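Tyrosine recombinase XerH (Helicobacter pylori, PDB 5JK0) catalyses site-specific cutting and rejoining of DNA at difH sites as a tyrosine recombinase and takes part in chromosome segregation. Local coordinates at a contact of chain A with DNA and the interface of chains A and B. Residues are numbered along the deposited sequence; one frame, centred on the assembly and turned at random. Chains: chain A/B, Tyrosine recombinase XerH.

Contact 1: a contact of chain A with DNA. Residues chain A 59, 63, 78, 129. With nucleotides of chain C.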
# COMPACT_ATOMS: atom_id res chain seq x y z
N GLU A 59 24.06 26.02 -15.45
CA GLU A 59 24.43 26.24 -14.06
C GLU A 59 23.58 27.34 -13.43
O GLU A 59 23.13 27.21 -12.29
CB GLU A 59 25.91 26.61 -13.96
CG GLU A 59 26.38 26.89 -12.54
CD GLU A 59 27.83 27.34 -12.49
OE1 GLU A 59 28.51 27.26 -13.53
OE2 GLU A 59 28.28 27.77 -11.41
N LYS A 63 20.70 26.88 -10.39
CA LYS A 63 20.86 27.66 -9.17
C LYS A 63 19.58 28.43 -8.89
O LYS A 63 19.11 28.49 -7.75
CB LYS A 63 22.04 28.62 -9.28
CG LYS A 63 23.40 27.96 -9.17
CD LYS A 63 24.51 29.00 -9.26
CE LYS A 63 25.87 28.35 -9.14
NZ LYS A 63 26.97 29.34 -9.28
N LEU A 78 25.76 20.21 -10.41
CA LEU A 78 27.20 20.44 -10.44
C LEU A 78 28.05 19.23 -10.84
O LEU A 78 28.99 19.39 -11.62
CB LEU A 78 27.67 20.97 -9.08
CG LEU A 78 29.12 21.45 -9.00
CD1 LEU A 78 29.20 22.79 -8.29
CD2 LEU A 78 30.00 20.43 -8.29
N TYR A 129 28.41 12.10 -6.33
CA TYR A 129 28.91 12.22 -7.70
C TYR A 129 28.58 10.97 -8.52
O TYR A 129 28.15 11.07 -9.67
CB TYR A 129 30.42 12.45 -7.70
CG TYR A 129 30.83 13.91 -7.64
CD1 TYR A 129 30.62 14.66 -6.49
CD2 TYR A 129 31.44 14.52 -8.73
CE1 TYR A 129 31.00 15.99 -6.43
CE2 TYR A 129 31.82 15.85 -8.68
CZ TYR A 129 31.60 16.58 -7.53
OH TYR A 129 31.98 17.90 -7.47
P DG C 8 28.00 26.36 -6.42
OP1 DG C 8 28.45 26.80 -7.76
OP2 DG C 8 26.68 25.71 -6.28
O5' DG C 8 29.10 25.39 -5.79
C5' DG C 8 30.44 25.84 -5.63
C4' DG C 8 31.12 25.13 -4.47
O4' DG C 8 30.30 25.24 -3.28
C3' DG C 8 31.37 23.64 -4.67
O3' DG C 8 32.61 23.27 -4.08
C2' DG C 8 30.19 23.00 -3.95
C1' DG C 8 29.98 23.95 -2.79
N9 DG C 8 28.61 23.98 -2.30
C8 DG C 8 27.46 23.96 -3.05
N7 DG C 8 26.37 23.99 -2.34
C5 DG C 8 26.82 24.05 -1.03
C6 DG C 8 26.09 24.11 0.18
O6 DG C 8 24.86 24.12 0.34
N1 DG C 8 26.93 24.15 1.29
C2 DG C 8 28.31 24.14 1.23
N2 DG C 8 28.95 24.19 2.41
N3 DG C 8 29.00 24.09 0.10
C4 DG C 8 28.19 24.04 -0.98
P DA C 9 33.14 21.76 -4.17
OP1 DA C 9 34.62 21.81 -4.15
OP2 DA C 9 32.44 21.09 -5.28
O5' DA C 9 32.65 21.10 -2.79
C5' DA C 9 33.08 21.66 -1.56
C4' DA C 9 32.30 21.10 -0.38
O4' DA C 9 30.90 21.44 -0.51
C3' DA C 9 32.34 19.57 -0.22
O3' DA C 9 33.08 19.24 0.95
C2' DA C 9 30.86 19.15 -0.10
C1' DA C 9 30.17 20.48 0.20
N9 DA C 9 28.78 20.53 -0.24
C8 DA C 9 28.31 20.50 -1.52
N7 DA C 9 27.00 20.55 -1.61
C5 DA C 9 26.58 20.63 -0.29
C6 DA C 9 25.30 20.71 0.30
N6 DA C 9 24.17 20.73 -0.40
N1 DA C 9 25.24 20.76 1.65
C2 DA C 9 26.38 20.74 2.35
N3 DA C 9 27.63 20.66 1.91
C4 DA C 9 27.67 20.61 0.57
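The side-chain amine NZ of A:Lys63 lies between the carboxylate of A:Glu59 and the DG8 phosphate of chain C, in the core-binding domain that tyrosine recombinases of the phage integrase family lay against their DNA. NZ of A:Lys63 donates to OE2 of A:Glu59 at 3.0 Å, reaching that oxygen on its anti side, 26° out of the carboxylate plane. Toward the DNA, NZ of A:Lys63 forms a salt bridge with the phosphate oxygen OP1 of DG8 at 3.3 Å, only a weak hydrogen bond. Both residues belong to helix 55-67, one turn apart. The lysine chain is fully extended beyond CG, and CE of A:Lys63 touches the same OP1 of DG8 at 3.3 Å, so the end of the chain lies alongside the phosphate. OE2 of A:Glu59 stays 3.8 Å from OP1 of DG8; the lysine, if charged, probably offsets the repulsion between these two acidic groups. A:Leu78, on helix 74-88, hides more surface against the DNA than the other residues here. Its CG, anti to the backbone N (chi1 -172°), carries the branch out from the helix and sets the two methyls against neighbouring phosphates: CD1 of A:Leu78 meets the ester oxygen O5' of DG8 at 3.6 Å, while CD2 of A:Leu78 lies 3.9 Å from OP2 of DA9. From helix 123-143, A:Tyr129 points its phenol OH toward OP2 of DA9, at 3.9 Å too long for a hydrogen bond.

Contact 2: the interface of chains A and B. Residues chain A 150-151, 153; chain B 141, 150-151, 153.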
# COMPACT_ATOMS: atom_id res chain seq x y z
N LYS A 150 15.05 1.71 -32.41
CA LYS A 150 16.22 1.10 -31.79
C LYS A 150 16.98 2.13 -30.96
O LYS A 150 16.83 3.34 -31.17
CB LYS A 150 17.15 0.49 -32.84
CG LYS A 150 16.59 -0.77 -33.50
CD LYS A 150 17.66 -1.46 -34.34
CE LYS A 150 17.16 -2.80 -34.86
NZ LYS A 150 18.22 -3.54 -35.60
N SER A 151 17.78 1.66 -30.01
CA SER A 151 18.47 2.56 -29.10
C SER A 151 19.91 2.15 -28.85
O SER A 151 20.32 1.03 -29.16
CB SER A 151 17.71 2.63 -27.77
OG SER A 151 16.35 2.97 -27.97
N ILE A 153 22.55 1.58 -25.74
CA ILE A 153 22.46 1.31 -24.30
C ILE A 153 23.83 1.34 -23.63
O ILE A 153 24.72 0.57 -23.98
CB ILE A 153 21.80 -0.05 -24.03
CG1 ILE A 153 20.39 -0.09 -24.63
CG2 ILE A 153 21.76 -0.34 -22.54
CD1 ILE A 153 19.45 0.96 -24.05
N ASP B 141 17.85 -6.59 -23.32
CA ASP B 141 17.86 -5.18 -23.70
C ASP B 141 19.25 -4.56 -23.54
O ASP B 141 19.60 -3.61 -24.24
CB ASP B 141 16.85 -4.39 -22.87
CG ASP B 141 15.41 -4.67 -23.26
OD1 ASP B 141 15.19 -5.24 -24.35
OD2 ASP B 141 14.50 -4.31 -22.49
N LYS B 150 23.38 -0.55 -32.47
CA LYS B 150 22.03 -0.21 -32.04
C LYS B 150 21.30 -1.44 -31.50
O LYS B 150 21.56 -2.56 -31.92
CB LYS B 150 21.24 0.42 -33.20
CG LYS B 150 21.66 1.85 -33.51
CD LYS B 150 21.64 2.70 -32.25
CE LYS B 150 22.05 4.14 -32.54
NZ LYS B 150 21.06 4.83 -33.42
N SER B 151 20.39 -1.21 -30.56
CA SER B 151 19.77 -2.31 -29.83
C SER B 151 18.25 -2.31 -29.90
O SER B 151 17.62 -1.25 -29.92
CB SER B 151 20.21 -2.27 -28.36
OG SER B 151 21.61 -2.18 -28.25
N ILE B 153 14.76 -2.89 -28.02
CA ILE B 153 14.36 -2.69 -26.63
C ILE B 153 12.96 -3.24 -26.34
O ILE B 153 11.97 -2.79 -26.92
CB ILE B 153 14.39 -1.19 -26.25
CG1 ILE B 153 15.77 -0.59 -26.53
CG2 ILE B 153 14.01 -1.01 -24.79
CD1 ILE B 153 16.90 -1.27 -25.78
O HOH W 1 23.50 -0.52 -27.77
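A:Ile153 meets B:Ile153 tip to tip beside a short antiparallel beta bridge, where the segments that follow the core-binding helices of two XerH recombinase subunits come together. From CB of A:Ile153, the side chain first passes the backbone carbonyl of B:Asp141, near the end of helix 123-143. CG1 of A:Ile153 lies 3.6 Å from B:Asp141 O and also touches CD1 of B:Ile153. At the tip, CD1 of A:Ile153 meets CD1 of B:Ile153 at 3.8 Å. In both isoleucines CG1 is anti to the carbonyl carbon (chi1 -59° in A:Ile153), which sends the longer branch toward its counterpart. One atom back from the tip on the chain B side, CG1 of B:Ile153 packs against CB of A:Ser151 at 4.0 Å, extending the apolar contact to the bridge.

The bridge pairs the two Ser151 residues by reciprocal backbone hydrogen bonds. A:Ser151 N donates to B:Ser151 O at 2.9 Å, and B:Ser151 N donates to A:Ser151 O at 2.6 Å. The hydroxyls play different parts: OG of B:Ser151 contacts a water at 2.6 Å, and the same water lies 3.1 Å from A:Ile153 N, linking the subunits, whereas OG of A:Ser151 lies against CG1 of B:Ile153. The Lys150 side chains differ too. That of A:Lys150 is extended, while B:Lys150 bends at chi2 (-52°) and again at chi4, the first bend bringing CD of B:Lys150 to 3.8 Å from A:Ser151 O.

Contact 3: the interface of chains A and B. Residues chain A 348, 352-353, 355-356; chain B 326, 328-329, 332-333.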
# COMPACT_ATOMS: atom_id res chain seq x y z
N PHE A 348 26.76 -2.32 20.98
CA PHE A 348 26.49 -3.58 21.67
C PHE A 348 27.75 -4.23 22.22
O PHE A 348 28.70 -4.50 21.47
CB PHE A 348 25.76 -4.55 20.73
CG PHE A 348 25.42 -5.87 21.37
CD1 PHE A 348 24.34 -5.98 22.23
CD2 PHE A 348 26.18 -7.00 21.10
CE1 PHE A 348 24.03 -7.19 22.82
CE2 PHE A 348 25.87 -8.21 21.68
CZ PHE A 348 24.79 -8.31 22.54
N ARG A 352 27.45 -9.44 26.21
CA ARG A 352 26.03 -9.44 26.51
C ARG A 352 25.26 -10.56 25.82
O ARG A 352 24.12 -10.76 26.08
CB ARG A 352 25.40 -8.06 26.33
CG ARG A 352 25.93 -7.04 27.33
CD ARG A 352 25.16 -5.75 27.32
NE ARG A 352 23.74 -5.97 27.45
CZ ARG A 352 22.86 -5.64 26.53
NH1 ARG A 352 23.23 -5.03 25.45
NH2 ARG A 352 21.60 -5.88 26.72
N LEU A 353 25.92 -11.29 24.94
CA LEU A 353 25.32 -12.42 24.29
C LEU A 353 24.94 -13.43 25.39
O LEU A 353 24.07 -14.22 25.21
CB LEU A 353 26.20 -13.03 23.21
CG LEU A 353 26.31 -12.34 21.85
CD1 LEU A 353 27.33 -12.93 20.91
CD2 LEU A 353 24.99 -12.17 21.16
N GLU A 355 23.39 -12.84 28.04
CA GLU A 355 22.03 -12.52 28.45
C GLU A 355 21.00 -13.31 27.64
O GLU A 355 19.94 -13.67 28.15
CB GLU A 355 21.76 -11.02 28.32
CG GLU A 355 22.67 -10.15 29.16
CD GLU A 355 22.35 -8.67 29.03
OE1 GLU A 355 21.38 -8.33 28.31
OE2 GLU A 355 23.07 -7.85 29.63
N ALA A 356 21.33 -13.57 26.38
CA ALA A 356 20.44 -14.33 25.51
C ALA A 356 20.49 -15.82 25.84
O ALA A 356 19.49 -16.53 25.74
CB ALA A 356 20.80 -14.10 24.05
N ASP B 326 14.68 -6.58 24.53
CA ASP B 326 15.84 -5.88 24.00
C ASP B 326 16.01 -6.19 22.51
O ASP B 326 16.43 -7.28 22.14
CB ASP B 326 17.10 -6.28 24.78
CG ASP B 326 18.27 -5.34 24.55
OD1 ASP B 326 18.39 -4.78 23.45
OD2 ASP B 326 19.07 -5.16 25.50
N ILE B 328 18.01 -4.83 20.18
CA ILE B 328 19.39 -4.94 19.74
C ILE B 328 19.94 -6.32 20.09
O ILE B 328 20.65 -6.94 19.29
CB ILE B 328 20.28 -3.85 20.38
CG1 ILE B 328 19.88 -2.46 19.87
CG2 ILE B 328 21.75 -4.11 20.08
CD1 ILE B 328 20.08 -2.27 18.38
N LEU B 329 19.59 -6.81 21.27
CA LEU B 329 19.99 -8.14 21.72
C LEU B 329 19.45 -9.23 20.80
O LEU B 329 20.14 -10.21 20.52
CB LEU B 329 19.52 -8.39 23.15
CG LEU B 329 19.89 -9.74 23.78
CD1 LEU B 329 21.40 -9.91 23.85
CD2 LEU B 329 19.26 -9.88 25.16
N GLU B 332 21.53 -9.12 17.45
CA GLU B 332 22.88 -9.64 17.63
C GLU B 332 22.89 -11.15 17.86
O GLU B 332 23.79 -11.85 17.38
CB GLU B 332 23.57 -8.93 18.80
CG GLU B 332 23.81 -7.45 18.56
CD GLU B 332 24.92 -7.19 17.56
OE1 GLU B 332 25.73 -8.11 17.32
OE2 GLU B 332 24.99 -6.07 17.02
N ALA B 333 21.90 -11.65 18.59
CA ALA B 333 21.82 -13.07 18.91
C ALA B 333 21.38 -13.91 17.71
O ALA B 333 21.83 -15.04 17.54
CB ALA B 333 20.87 -13.29 20.08
O HOH W 2 21.30 -4.45 23.90
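A:Arg352 and B:Asp326 form a salt bridge between two catalytic domains of this tyrosine recombinase, where the segment after the nucleophilic tyrosine of chain A packs on helix 327-334 of chain B. NH2 of A:Arg352 donates to OD2 of B:Asp326 at 2.9 Å, on its syn side but tilted 32° out of the carboxylate plane, with the acceptor close to the guanidinium plane. A:Glu355 steadies the arginine within its own chain: NE of A:Arg352 donates to OE2 of A:Glu355 at 3.0 Å from above the carboxylate plane, and NH2 to OE1, a side-on grip by two nitrogens. The bend at chi3 (51°) turns the guanidinium toward these partners. A water bridges NH1 of A:Arg352, at a short 2.5 Å, to OD2 of B:Asp326 at 2.8 Å. Backbone N of B:Leu329 donates to B:Asp326 OD1, tying the aspartate to its helix.

Apolar packing centres on A:Phe348. CG of B:Glu332 sits over one face, offset toward the rim, 3.6 Å from the centroid of the A:Phe348 ring, and the carboxylate lies nearly parallel to it, their planes 6° apart. B:Ile328 CG2 touches CD1 of A:Phe348. B:Leu329 CD1 reaches CE1 of A:Phe348 at 3.9 Å and also the carbonyl O of A:Arg352. A:Leu353 CD2 packs on CA of B:Ala333, and B:Ala333 CB meets A:Ala356 CB at 4.1 Å.

Contact 1 and contact 2 share helix 123-143: it carries A:Tyr129 at the DNA in chain A and B:Asp141 at the subunit interface in chain B. Their C-alpha centres lie about 29 Å apart, whereas contact 3 lies about 46 Å from contact 1 and 52 Å from contact 2. The two recombinase subunits are thus joined at widely separated points, through linker segments and through catalytic domains. Contact 3 is centred about 27 Å from the active-site A:Arg214, and its chain A segment follows the nucleophile A:Tyr345 closely in sequence, so subunit packing there may influence the position of the tyrosine.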